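PDB 5UAM: ulvan Lyase-PL25 from Pseudoalteromonas sp. PLSV, which degrades ulvan, the sulfated cell-wall polysaccharide of green seaweeds, as a beta-propeller lyase of polysaccharide lyase family 25. Local coordinates for residues 412-417 with 431-436; 318-323 with 363-368; 234-239 with 307-312; 24-29 with 452-457; 45-50 with 104-109. All blocks are in the same frame, centred on the assembly; numbering follows the deposited sequence.

Contact 1. Residues 412-417 with 431-436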
# COMPACT_ATOMS: atom_id res chain seq x y z
N SER A 412 0.60 15.17 -11.45
CA SER A 412 1.08 14.66 -10.17
C SER A 412 1.13 13.15 -10.29
O SER A 412 0.44 12.56 -11.12
CB SER A 412 0.19 15.07 -8.99
OG SER A 412 -1.10 14.51 -9.09
N PHE A 413 1.97 12.52 -9.48
CA PHE A 413 2.17 11.09 -9.57
C PHE A 413 1.51 10.36 -8.41
O PHE A 413 1.60 10.78 -7.25
CB PHE A 413 3.65 10.70 -9.55
CG PHE A 413 4.45 11.12 -10.76
CD1 PHE A 413 3.87 11.19 -12.02
CD2 PHE A 413 5.80 11.39 -10.65
CE1 PHE A 413 4.61 11.56 -13.13
CE2 PHE A 413 6.56 11.80 -11.75
CZ PHE A 413 5.97 11.85 -13.00
N ALA A 414 0.88 9.24 -8.72
CA ALA A 414 0.58 8.20 -7.76
C ALA A 414 1.61 7.10 -7.97
O ALA A 414 1.95 6.79 -9.12
CB ALA A 414 -0.83 7.65 -8.00
N ILE A 415 2.09 6.50 -6.88
CA ILE A 415 3.13 5.48 -6.97
C ILE A 415 2.73 4.22 -6.21
O ILE A 415 1.93 4.25 -5.27
CB ILE A 415 4.50 5.97 -6.48
CG1 ILE A 415 4.43 6.55 -5.06
CG2 ILE A 415 5.03 7.03 -7.47
CD1 ILE A 415 5.82 6.73 -4.43
N SER A 416 3.30 3.10 -6.65
CA SER A 416 3.23 1.85 -5.90
C SER A 416 4.38 1.76 -4.90
O SER A 416 5.35 2.51 -4.94
CB SER A 416 3.34 0.65 -6.84
OG SER A 416 4.64 0.53 -7.41
N ALA A 417 4.27 0.77 -4.02
CA ALA A 417 5.43 0.31 -3.29
C ALA A 417 6.41 -0.33 -4.27
O ALA A 417 6.06 -0.68 -5.40
CB ALA A 417 5.02 -0.72 -2.23
N ALA A 431 1.78 6.45 -11.93
CA ALA A 431 0.63 6.93 -12.70
C ALA A 431 0.72 8.43 -12.84
O ALA A 431 0.85 9.15 -11.85
CB ALA A 431 -0.67 6.53 -12.00
N GLU A 432 0.62 8.92 -14.07
CA GLU A 432 0.75 10.34 -14.38
C GLU A 432 -0.65 10.94 -14.35
O GLU A 432 -1.37 10.99 -15.36
CB GLU A 432 1.40 10.52 -15.75
CG GLU A 432 1.57 11.94 -16.24
CD GLU A 432 2.02 12.00 -17.67
OE1 GLU A 432 1.96 10.97 -18.37
OE2 GLU A 432 2.45 13.08 -18.10
N LYS A 433 -1.07 11.40 -13.18
CA LYS A 433 -2.41 11.97 -13.01
C LYS A 433 -2.47 13.35 -13.63
O LYS A 433 -1.75 14.26 -13.20
CB LYS A 433 -2.75 12.05 -11.53
CG LYS A 433 -2.76 10.70 -10.85
CD LYS A 433 -3.32 10.79 -9.45
CE LYS A 433 -2.37 11.50 -8.52
NZ LYS A 433 -2.91 11.55 -7.13
N VAL A 434 -3.34 13.52 -14.62
CA VAL A 434 -3.58 14.80 -15.26
C VAL A 434 -5.05 15.13 -15.07
O VAL A 434 -5.40 16.07 -14.36
CB VAL A 434 -3.17 14.77 -16.74
CG1 VAL A 434 -3.37 16.12 -17.40
CG2 VAL A 434 -1.72 14.36 -16.84
N SER A 435 -5.92 14.36 -15.71
CA SER A 435 -7.31 14.32 -15.29
C SER A 435 -7.51 13.05 -14.50
O SER A 435 -6.55 12.39 -14.10
CB SER A 435 -8.25 14.40 -16.48
OG SER A 435 -8.16 13.22 -17.22
N ASP A 436 -8.76 12.68 -14.25
CA ASP A 436 -9.00 11.46 -13.50
C ASP A 436 -9.30 10.26 -14.39
O ASP A 436 -9.61 9.19 -13.87
CB ASP A 436 -10.05 11.66 -12.42
CG ASP A 436 -11.36 12.13 -12.96
OD1 ASP A 436 -11.54 12.19 -14.19
OD2 ASP A 436 -12.22 12.47 -12.11
O HOH W 1 -2.66 16.29 -11.43
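S412, F413 and A414 pair with K433, E432 and A431 as two antiparallel strands of a four-stranded propeller blade. In this blade 412-415 is one edge strand, and the other edge, 30-33, comes from the start of the chain, so the blade is closed by both chain ends, as is common in beta-propellers. Two hydrogen-bonded pairs flank a non-hydrogen-bonded one. In the first, A414 N donates to A431 O at 3.1 Å, and A431 N returns a bond to A414 O at 2.8 Å. In the other, S412 N reaches K433 O at 3.1 Å. K433 N gives the reciprocal bond to S412 O at 2.8 Å, with a bent angle of 140° at the hydrogen. Midway between them, F413 CA sends a CA-H...O contact of 3.3 Å to A431 O, which therefore receives this hydrogen as well as that of A414 N. F413 has CG anti to its carbonyl carbon (chi1 -68°), and the ring turns an edge to the partner strand, with CD1 4.0 Å from E432 CA. The F413 side chain also packs on L387 and L406 of the preceding blade. On the other side of the sheet, A414 CB and A431 CB touch at 4.2 Å. K433 also leaves from that side, and in the conformer described its NZ is hydrogen-bonded to N36, probably a substrate-binding residue. Main-chain bonds thus carry the pairing, while the lysine is likely to bring positive charge close to where the anionic polysaccharide binds.

Contact 2. Residues 318-323 with 363-368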
# COMPACT_ATOMS: atom_id res chain seq x y z
N HIS A 318 13.14 -0.19 9.92
CA HIS A 318 13.03 1.18 9.44
C HIS A 318 11.60 1.41 8.99
O HIS A 318 10.93 0.50 8.48
CB HIS A 318 13.96 1.37 8.25
CG HIS A 318 15.40 1.29 8.58
ND1 HIS A 318 16.27 2.33 8.36
CD2 HIS A 318 16.14 0.29 9.13
CE1 HIS A 318 17.48 1.98 8.75
NE2 HIS A 318 17.43 0.74 9.21
N ILE A 319 11.14 2.64 9.16
CA ILE A 319 9.75 3.01 8.91
C ILE A 319 9.71 4.32 8.14
O ILE A 319 10.39 5.29 8.50
CB ILE A 319 8.99 3.16 10.24
CG1 ILE A 319 8.95 1.83 11.00
CG2 ILE A 319 7.57 3.68 10.00
CD1 ILE A 319 8.36 1.94 12.39
N ALA A 320 8.88 4.35 7.09
CA ALA A 320 8.49 5.59 6.43
C ALA A 320 7.13 5.99 6.96
O ALA A 320 6.19 5.18 6.93
CB ALA A 320 8.42 5.40 4.92
N ILE A 321 7.02 7.21 7.46
CA ILE A 321 5.77 7.74 7.98
C ILE A 321 5.57 9.13 7.40
O ILE A 321 6.48 9.96 7.46
CB ILE A 321 5.76 7.77 9.53
CG1 ILE A 321 4.44 8.31 10.08
CG2 ILE A 321 6.96 8.53 10.08
CD1 ILE A 321 3.23 7.46 9.71
N ASN A 322 4.40 9.39 6.82
CA ASN A 322 4.14 10.74 6.36
C ASN A 322 3.43 11.52 7.45
O ASN A 322 2.56 10.98 8.14
CB ASN A 322 3.29 10.73 5.09
CG ASN A 322 3.93 9.92 3.99
OD1 ASN A 322 4.88 10.36 3.36
ND2 ASN A 322 3.43 8.71 3.79
N ALA A 323 3.79 12.79 7.60
CA ALA A 323 3.13 13.61 8.60
C ALA A 323 3.17 15.06 8.17
O ALA A 323 4.05 15.47 7.40
CB ALA A 323 3.80 13.45 9.97
N GLY A 363 6.79 8.07 -0.71
CA GLY A 363 7.88 7.29 -1.26
C GLY A 363 8.04 5.99 -0.51
O GLY A 363 7.65 5.88 0.65
N ASP A 364 8.62 5.02 -1.19
CA ASP A 364 9.07 3.78 -0.56
C ASP A 364 10.59 3.80 -0.55
O ASP A 364 11.24 4.59 -1.25
CB ASP A 364 8.53 2.56 -1.32
CG ASP A 364 8.54 1.26 -0.51
OD1 ASP A 364 8.84 1.26 0.71
OD2 ASP A 364 8.20 0.22 -1.12
N PHE A 365 11.19 2.93 0.26
CA PHE A 365 12.63 2.98 0.44
C PHE A 365 13.21 1.58 0.48
O PHE A 365 12.51 0.59 0.70
CB PHE A 365 13.03 3.74 1.72
CG PHE A 365 12.61 3.03 2.99
CD1 PHE A 365 11.35 3.19 3.52
CD2 PHE A 365 13.50 2.18 3.64
CE1 PHE A 365 10.99 2.51 4.70
CE2 PHE A 365 13.14 1.52 4.79
CZ PHE A 365 11.90 1.69 5.31
N MET A 366 14.51 1.52 0.25
CA MET A 366 15.33 0.33 0.41
C MET A 366 16.43 0.66 1.40
O MET A 366 16.95 1.78 1.41
CB MET A 366 15.96 -0.05 -0.92
CG MET A 366 14.95 -0.41 -2.00
SD MET A 366 15.72 -0.91 -3.53
CE MET A 366 16.92 0.40 -3.76
N VAL A 367 16.80 -0.31 2.21
CA VAL A 367 17.84 -0.13 3.22
C VAL A 367 18.73 -1.35 3.21
O VAL A 367 18.26 -2.49 3.07
CB VAL A 367 17.23 0.13 4.61
CG1 VAL A 367 16.22 -0.95 4.98
CG2 VAL A 367 18.31 0.26 5.65
N THR A 368 20.04 -1.13 3.33
CA THR A 368 21.02 -2.20 3.38
C THR A 368 21.66 -2.14 4.76
O THR A 368 21.04 -2.58 5.74
CB THR A 368 22.01 -2.07 2.21
OG1 THR A 368 22.63 -0.78 2.27
CG2 THR A 368 21.28 -2.21 0.88
O HOH W 2 4.90 7.16 1.62
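V367 CG2 sits over one face of the H318 imidazole, a CH-pi contact in which the methyl is 3.8 Å from the ring centroid and 17° off its normal. The methyl is displaced toward the CE1-NE2 rim, with CE1 its closest ring atom at 3.6 Å. Next along the pair, the F365 ring stands between the strands and touches both H318 and A320. Its CE2 meets H318 CB at 3.6 Å, and CZ points its edge at H318 O, 3.5 Å away and in the ring plane. On the flank toward A320, F365 CE1 lies 3.9 Å from A320 CB. A chi1 of 67° sets CG between the backbone N and the carbonyl carbon, and the ring extends from there toward the other strand. An alanine at F365 would leave H318 CB and O and A320 CB without the ring that fills the space between the strands, and would probably open a gap there. The strands belong to successive blades of the beta-propeller: 317-324 is the second strand of its sheet and 362-367 an edge strand of the next, so side chains bridge the interval and no direct hydrogen bond crosses it. Toward G363 a water takes over, accepting from N322 ND2 at 3.0 Å and from G363 N at 3.1 Å. Further out, H318 is fixed in rotation by H339 at ND1 and D312 at NE2. F365 meets the rings of H310 and H339 edge-to-face, while D364 OD1 accepts from H310 NE2 and S308 OG.

Contact 3. Residues 234-239 with 307-312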
# COMPACT_ATOMS: atom_id res chain seq x y z
N ILE A 234 6.32 -8.16 9.12
CA ILE A 234 6.46 -6.95 9.92
C ILE A 234 5.34 -5.99 9.56
O ILE A 234 4.84 -5.99 8.42
CB ILE A 234 7.85 -6.30 9.75
CG1 ILE A 234 8.14 -5.91 8.31
CG2 ILE A 234 8.93 -7.23 10.33
CD1 ILE A 234 9.40 -5.07 8.16
N VAL A 235 4.88 -5.22 10.54
CA VAL A 235 3.71 -4.37 10.37
C VAL A 235 3.99 -3.01 11.02
O VAL A 235 4.27 -2.94 12.22
CB VAL A 235 2.45 -5.00 10.98
CG1 VAL A 235 1.22 -4.13 10.68
CG2 VAL A 235 2.27 -6.43 10.46
N SER A 236 3.86 -1.93 10.23
CA SER A 236 3.88 -0.58 10.77
C SER A 236 2.48 -0.00 10.66
O SER A 236 1.72 -0.35 9.75
CB SER A 236 4.89 0.32 10.07
OG SER A 236 4.62 0.38 8.68
N TYR A 237 2.12 0.86 11.59
CA TYR A 237 0.75 1.33 11.59
C TYR A 237 0.66 2.68 12.28
O TYR A 237 1.47 3.00 13.14
CB TYR A 237 -0.20 0.33 12.25
CG TYR A 237 0.18 -0.27 13.59
CD1 TYR A 237 1.12 -1.30 13.68
CD2 TYR A 237 -0.49 0.10 14.75
CE1 TYR A 237 1.40 -1.89 14.88
CE2 TYR A 237 -0.22 -0.49 15.95
CZ TYR A 237 0.73 -1.50 16.02
OH TYR A 237 0.98 -2.12 17.23
N ASP A 238 -0.32 3.48 11.87
CA ASP A 238 -0.67 4.70 12.60
C ASP A 238 -2.09 4.59 13.15
O ASP A 238 -2.87 3.71 12.78
CB ASP A 238 -0.42 6.01 11.81
CG ASP A 238 -1.29 6.19 10.56
OD1 ASP A 238 -1.74 5.22 9.94
OD2 ASP A 238 -1.48 7.37 10.16
N TYR A 239 -2.39 5.49 14.08
CA TYR A 239 -3.65 5.49 14.81
C TYR A 239 -4.57 6.59 14.30
O TYR A 239 -4.16 7.74 14.17
CB TYR A 239 -3.39 5.69 16.30
CG TYR A 239 -4.65 5.81 17.12
CD1 TYR A 239 -5.37 4.70 17.49
CD2 TYR A 239 -5.09 7.05 17.57
CE1 TYR A 239 -6.51 4.81 18.25
CE2 TYR A 239 -6.24 7.18 18.35
CZ TYR A 239 -6.94 6.04 18.69
OH TYR A 239 -8.07 6.17 19.45
N GLY A 307 3.06 4.95 5.80
CA GLY A 307 3.96 4.61 4.72
C GLY A 307 4.22 3.13 4.71
O GLY A 307 3.29 2.37 4.47
N SER A 308 5.46 2.70 4.96
CA SER A 308 5.84 1.30 4.82
C SER A 308 6.99 1.03 5.78
O SER A 308 7.51 1.94 6.43
CB SER A 308 6.29 1.01 3.39
OG SER A 308 7.36 1.90 3.07
N THR A 309 7.38 -0.24 5.87
CA THR A 309 8.46 -0.64 6.77
C THR A 309 9.28 -1.75 6.13
O THR A 309 8.75 -2.61 5.44
CB THR A 309 7.89 -1.04 8.15
OG1 THR A 309 8.95 -1.43 9.03
CG2 THR A 309 6.92 -2.19 8.05
N HIS A 310 10.59 -1.72 6.40
CA HIS A 310 11.53 -2.70 5.90
C HIS A 310 12.65 -2.88 6.91
O HIS A 310 13.01 -1.93 7.63
CB HIS A 310 12.18 -2.24 4.57
CG HIS A 310 11.20 -1.92 3.50
ND1 HIS A 310 10.52 -2.90 2.81
CD2 HIS A 310 10.78 -0.73 3.00
CE1 HIS A 310 9.71 -2.32 1.93
NE2 HIS A 310 9.86 -1.02 2.02
N LEU A 311 13.20 -4.09 6.96
CA LEU A 311 14.32 -4.37 7.86
C LEU A 311 15.66 -4.13 7.18
O LEU A 311 15.83 -4.45 6.00
CB LEU A 311 14.30 -5.82 8.32
CG LEU A 311 13.04 -6.28 9.03
CD1 LEU A 311 13.20 -7.70 9.53
CD2 LEU A 311 12.68 -5.37 10.20
N ASP A 312 16.62 -3.60 7.94
CA ASP A 312 17.98 -3.48 7.45
C ASP A 312 18.71 -4.82 7.60
O ASP A 312 18.15 -5.83 8.05
CB ASP A 312 18.71 -2.29 8.10
CG ASP A 312 18.96 -2.45 9.59
OD1 ASP A 312 19.10 -3.57 10.10
OD2 ASP A 312 19.06 -1.40 10.27
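S236 OG, a buried hydroxyl, meets a methyl across this contact: it lies 3.5 Å from T309 CG2, and no hydrogen bond joins the two segments although their strand axes come within 6.5 Å. The threonine presents its carbon branch because OG1 is anti to the backbone N (chi1 -180°), from where it is hydrogen-bonded to H318 O on the adjacent strand of its own sheet. Beside this pair I234 reaches across, its CG1 resting 3.9 Å from T309 CG2. The terminal CD1 settles on the main chain, 3.7 Å from T309 O and 3.9 Å from H310 CA. The same methyl touches L311 CD2 at 3.9 Å, the two side chains sliding past each other in opposite directions. An alanine at I234 would probably leave a gap between T309 and L311, since CD1 is the atom that reaches them both. The contact packs neighbouring blades of the propeller: strand 303-311 is an edge strand of its four-stranded sheet, whereas strand 232-243 runs inside the preceding one, flanked by 217-227 and 258-267. F263 of that blade touches both I234 and T309. Farther along strand 232-243 come H240 and C242, two of the four ligands of the zinc ion. At the start of the other segment, G307 and S308 both face A320 in a classic beta bulge.

Contact 4. Residues 24-29 with 452-457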
# COMPACT_ATOMS: atom_id res chain seq x y z
N ARG A 24 7.31 4.12 -32.71
CA ARG A 24 8.26 4.71 -31.78
C ARG A 24 8.00 4.11 -30.40
O ARG A 24 6.92 3.59 -30.12
CB ARG A 24 8.18 6.24 -31.74
CG ARG A 24 6.84 6.80 -31.28
CD ARG A 24 6.72 8.29 -31.58
NE ARG A 24 5.33 8.75 -31.45
CZ ARG A 24 4.76 9.12 -30.32
NH1 ARG A 24 5.44 9.13 -29.18
NH2 ARG A 24 3.48 9.50 -30.31
N GLN A 25 9.01 4.20 -29.55
CA GLN A 25 8.91 3.73 -28.17
C GLN A 25 8.38 4.86 -27.31
O GLN A 25 8.84 6.01 -27.43
CB GLN A 25 10.28 3.31 -27.66
CG GLN A 25 10.85 2.05 -28.28
CD GLN A 25 10.08 0.79 -27.89
OE1 GLN A 25 9.96 0.42 -26.70
NE2 GLN A 25 9.56 0.12 -28.90
N VAL A 26 7.41 4.55 -26.46
CA VAL A 26 6.90 5.50 -25.49
C VAL A 26 7.22 5.00 -24.09
O VAL A 26 7.49 3.81 -23.86
CB VAL A 26 5.39 5.79 -25.67
CG1 VAL A 26 5.14 6.46 -27.02
CG2 VAL A 26 4.57 4.52 -25.56
N GLY A 27 7.17 5.91 -23.12
CA GLY A 27 7.56 5.56 -21.75
C GLY A 27 6.51 4.83 -20.95
O GLY A 27 6.83 4.25 -19.90
N TYR A 28 5.26 4.85 -21.40
CA TYR A 28 4.14 4.28 -20.69
C TYR A 28 3.70 2.99 -21.36
O TYR A 28 3.84 2.84 -22.58
CB TYR A 28 2.99 5.29 -20.58
CG TYR A 28 2.58 5.90 -21.91
CD1 TYR A 28 3.25 6.97 -22.44
CD2 TYR A 28 1.50 5.39 -22.61
CE1 TYR A 28 2.87 7.53 -23.66
CE2 TYR A 28 1.11 5.93 -23.81
CZ TYR A 28 1.79 7.01 -24.34
OH TYR A 28 1.45 7.59 -25.55
N PHE A 29 3.19 2.06 -20.56
CA PHE A 29 2.75 0.76 -21.05
C PHE A 29 1.24 0.64 -21.16
O PHE A 29 0.76 -0.34 -21.74
CB PHE A 29 3.31 -0.37 -20.18
CG PHE A 29 2.76 -0.39 -18.77
CD1 PHE A 29 1.56 -1.03 -18.48
CD2 PHE A 29 3.45 0.21 -17.74
CE1 PHE A 29 1.05 -1.03 -17.21
CE2 PHE A 29 2.94 0.21 -16.44
CZ PHE A 29 1.73 -0.41 -16.18
N ARG A 452 7.62 0.97 -24.24
CA ARG A 452 6.76 0.08 -25.01
C ARG A 452 6.55 0.65 -26.41
O ARG A 452 6.47 1.86 -26.59
CB ARG A 452 5.39 -0.06 -24.34
CG ARG A 452 4.46 -1.02 -25.07
CD ARG A 452 3.22 -1.38 -24.24
NE ARG A 452 2.54 -2.52 -24.85
CZ ARG A 452 1.51 -3.18 -24.31
NH1 ARG A 452 0.98 -2.77 -23.16
NH2 ARG A 452 1.03 -4.25 -24.90
N SER A 453 6.48 -0.24 -27.40
CA SER A 453 6.14 0.17 -28.75
C SER A 453 4.75 0.79 -28.76
O SER A 453 3.79 0.20 -28.27
CB SER A 453 6.15 -1.05 -29.66
OG SER A 453 5.36 -0.86 -30.81
N LEU A 454 4.63 1.96 -29.38
CA LEU A 454 3.32 2.61 -29.45
C LEU A 454 2.34 1.81 -30.30
O LEU A 454 1.16 1.70 -29.95
CB LEU A 454 3.48 4.03 -30.00
CG LEU A 454 2.20 4.87 -30.04
CD1 LEU A 454 1.54 4.94 -28.68
CD2 LEU A 454 2.54 6.26 -30.57
N VAL A 455 2.81 1.23 -31.40
CA VAL A 455 1.96 0.38 -32.22
C VAL A 455 1.42 -0.78 -31.39
O VAL A 455 0.24 -1.14 -31.46
CB VAL A 455 2.73 -0.12 -33.45
CG1 VAL A 455 1.96 -1.24 -34.16
CG2 VAL A 455 2.99 1.04 -34.41
N ASP A 456 2.31 -1.41 -30.62
CA ASP A 456 1.91 -2.53 -29.77
C ASP A 456 0.89 -2.09 -28.74
O ASP A 456 -0.10 -2.79 -28.50
CB ASP A 456 3.15 -3.09 -29.07
CG ASP A 456 2.84 -4.30 -28.23
OD1 ASP A 456 2.38 -5.30 -28.80
OD2 ASP A 456 3.08 -4.26 -27.01
N LEU A 457 1.12 -0.94 -28.11
CA LEU A 457 0.23 -0.47 -27.06
C LEU A 457 -1.15 -0.20 -27.63
O LEU A 457 -2.16 -0.65 -27.08
CB LEU A 457 0.81 0.80 -26.42
CG LEU A 457 0.09 1.44 -25.22
CD1 LEU A 457 1.07 2.23 -24.37
CD2 LEU A 457 -1.06 2.35 -25.65
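V26 and R452 form the hydrogen-bonded pair of a small two-stranded antiparallel sheet, made of 25-26 from the start of the chain and 452-453 from its end, just before the helix 454-460. V26 N donates to R452 O at 2.9 Å, almost straight at 174°, and R452 N returns a bond to V26 O. R24 O is taken by L454 N at 2.9 Å, so the pairing runs on into the first residue of the helix. The R452 side chain, extended from CG to NE with CG anti to the backbone N (chi1 -178°), carries three further links. NH1 donates to F29 O at 2.8 Å. NE, together with NH2, grips D456 OD2 side-on in a salt bridge, with NE 2.8 Å from that oxygen and both nitrogens approaching the same face of the carboxylate. NH2 also serves G78 O, so each guanidinium nitrogen has an acceptor. S453 is the N-cap: its OG accepts from D456 N at 3.1 Å and is also hydrogen-bonded to D23 OD2, while D23 OD1 accepts from V455 N. That aspartate would probably suit the positive end of the helix dipole. Q25 OE1 finds its partner in T451 OG1. Beneath these bonds lie apolar contacts. V26 CG2 covers the centre of the Y28 ring from one face, and L457 CD1 touches Y28 CD2 at 3.6 Å. At the outer end L454 CD2 rests over one face of the R24 guanidinium, 3.4 Å from NH2.

Contact 5. Residues 45-50 with 104-109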
# COMPACT_ATOMS: atom_id res chain seq x y z
N ALA A 45 1.79 -4.14 -5.90
CA ALA A 45 1.14 -3.83 -7.16
C ALA A 45 1.78 -4.56 -8.32
O ALA A 45 1.13 -4.78 -9.35
CB ALA A 45 1.15 -2.31 -7.41
N GLY A 46 3.06 -4.92 -8.19
CA GLY A 46 3.75 -5.67 -9.21
C GLY A 46 4.74 -6.61 -8.56
O GLY A 46 5.17 -6.40 -7.42
N ILE A 47 5.13 -7.63 -9.33
CA ILE A 47 5.97 -8.73 -8.86
C ILE A 47 6.87 -9.15 -10.01
O ILE A 47 6.39 -9.32 -11.14
CB ILE A 47 5.14 -9.95 -8.42
CG1 ILE A 47 4.18 -9.54 -7.30
CG2 ILE A 47 6.06 -11.09 -8.02
CD1 ILE A 47 3.25 -10.67 -6.85
N HIS A 48 8.15 -9.33 -9.73
CA HIS A 48 9.08 -9.88 -10.71
C HIS A 48 9.31 -11.36 -10.43
O HIS A 48 9.61 -11.74 -9.30
CB HIS A 48 10.41 -9.15 -10.67
CG HIS A 48 11.37 -9.64 -11.70
ND1 HIS A 48 11.34 -9.18 -13.01
CD2 HIS A 48 12.35 -10.57 -11.65
CE1 HIS A 48 12.28 -9.80 -13.70
NE2 HIS A 48 12.91 -10.64 -12.90
N LYS A 49 9.24 -12.19 -11.47
CA LYS A 49 9.57 -13.60 -11.31
C LYS A 49 10.09 -14.14 -12.63
O LYS A 49 9.46 -13.94 -13.68
CB LYS A 49 8.35 -14.42 -10.88
CG LYS A 49 8.67 -15.90 -10.73
CD LYS A 49 7.49 -16.68 -10.20
CE LYS A 49 7.37 -16.56 -8.70
NZ LYS A 49 8.39 -17.36 -7.97
N ASN A 50 11.24 -14.80 -12.59
CA ASN A 50 11.78 -15.53 -13.73
C ASN A 50 11.89 -14.66 -14.97
O ASN A 50 11.57 -15.09 -16.07
CB ASN A 50 10.95 -16.77 -14.05
CG ASN A 50 11.65 -17.72 -15.03
OD1 ASN A 50 12.87 -17.91 -14.98
ND2 ASN A 50 10.86 -18.31 -15.92
N MET A 104 -1.52 -7.88 -5.95
CA MET A 104 -1.14 -9.09 -6.68
C MET A 104 -0.36 -10.08 -5.81
O MET A 104 0.38 -9.69 -4.91
CB MET A 104 -0.24 -8.71 -7.87
CG MET A 104 0.04 -9.83 -8.82
SD MET A 104 1.30 -9.28 -10.03
CE MET A 104 0.43 -7.95 -10.82
N LEU A 105 -0.50 -11.37 -6.12
CA LEU A 105 0.31 -12.43 -5.53
C LEU A 105 0.43 -13.58 -6.54
O LEU A 105 -0.57 -13.96 -7.16
CB LEU A 105 -0.33 -12.93 -4.22
CG LEU A 105 0.42 -14.00 -3.45
CD1 LEU A 105 0.20 -13.82 -1.96
CD2 LEU A 105 -0.03 -15.41 -3.86
N ILE A 106 1.62 -14.16 -6.66
CA ILE A 106 1.83 -15.35 -7.49
C ILE A 106 1.99 -16.55 -6.57
O ILE A 106 2.90 -16.55 -5.72
CB ILE A 106 3.04 -15.21 -8.43
CG1 ILE A 106 2.89 -13.98 -9.30
CG2 ILE A 106 3.21 -16.50 -9.26
CD1 ILE A 106 4.09 -13.72 -10.22
N ASP A 107 1.13 -17.55 -6.69
CA ASP A 107 1.19 -18.69 -5.79
C ASP A 107 2.25 -19.70 -6.24
O ASP A 107 2.86 -19.58 -7.31
CB ASP A 107 -0.20 -19.28 -5.53
CG ASP A 107 -0.78 -20.07 -6.68
OD1 ASP A 107 -0.02 -20.62 -7.51
OD2 ASP A 107 -2.03 -20.15 -6.74
N ASP A 108 2.49 -20.71 -5.40
CA ASP A 108 3.52 -21.70 -5.67
C ASP A 108 3.21 -22.60 -6.87
O ASP A 108 4.10 -23.34 -7.31
CB ASP A 108 3.72 -22.59 -4.45
CG ASP A 108 4.67 -21.99 -3.45
OD1 ASP A 108 5.12 -20.83 -3.61
OD2 ASP A 108 4.97 -22.72 -2.47
N GLU A 109 2.00 -22.58 -7.41
CA GLU A 109 1.70 -23.27 -8.65
C GLU A 109 1.72 -22.35 -9.85
O GLU A 109 1.46 -22.79 -10.97
CB GLU A 109 0.38 -24.03 -8.56
CG GLU A 109 0.47 -25.28 -7.68
CD GLU A 109 1.52 -26.32 -8.15
OE1 GLU A 109 1.70 -26.55 -9.38
OE2 GLU A 109 2.18 -26.91 -7.27
O HOH W 3 5.63 -19.12 -7.18
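I47 projects from strand 46-49 into the space beside M104 and I106, and each of its branches finds a partner. From CB, the CG2 methyl meets I106 CD1 at 4.0 Å, the two isoleucines sliding past each other in opposite directions. CG1, anti to the carbonyl carbon (chi1 -58°), comes to 4.0 Å from M104 SD. At the tip, CD1 lies over the partner main chain, 3.6 Å from M104 O and 3.7 Å from L105 CA, and also touches M104 CG at 3.9 Å. The methionine is extended to SD and then bends (chi3 -63°), which brings its CE methyl to 3.6 Å from A45 O, an oxygen that is hydrogen-bonded to S56 OG. These two strands are edge strands of successive propeller blades, 46-81 and 103-154, and run nearly the same way, 21° apart. No hydrogen bond joins the two segments directly. M104 continues the packing onto Y54 of the first blade and onto I112 and I114 of its own. Toward the surface K49 CE grazes I106 CG2, and its NZ makes a weak bond to a water that donates to D107 O at 2.8 Å. D107 itself closes an Asx turn through E109 N. The interface is therefore greasy within and polar at its outer end; interlocking methyls and a thioether join the blades, close in sequence to H99 and K101, the probable proton donor and a probable substrate-binding residue.

The contacts are spread around a seven-bladed propeller. Contact 4, 27 Å from the chain centre, joins the two chain ends, and all the others are nested inside the loop it closes, in the order 5, 3, 2, 1. Contacts 5, 3 and 2 pack successive blades, whereas contact 1 lies within the blade completed by strand 30-33. Contacts 2 and 3, with centres about 8 Å apart, share the sheet containing strands 303-311 and 317-324, so that one blade is gripped on both flanks. Contact 1 touches contact 2 through A417 and D364, and contact 5 through S416 and A45. Together they link blades around the ring, with contact 4 clasping its termini at the periphery.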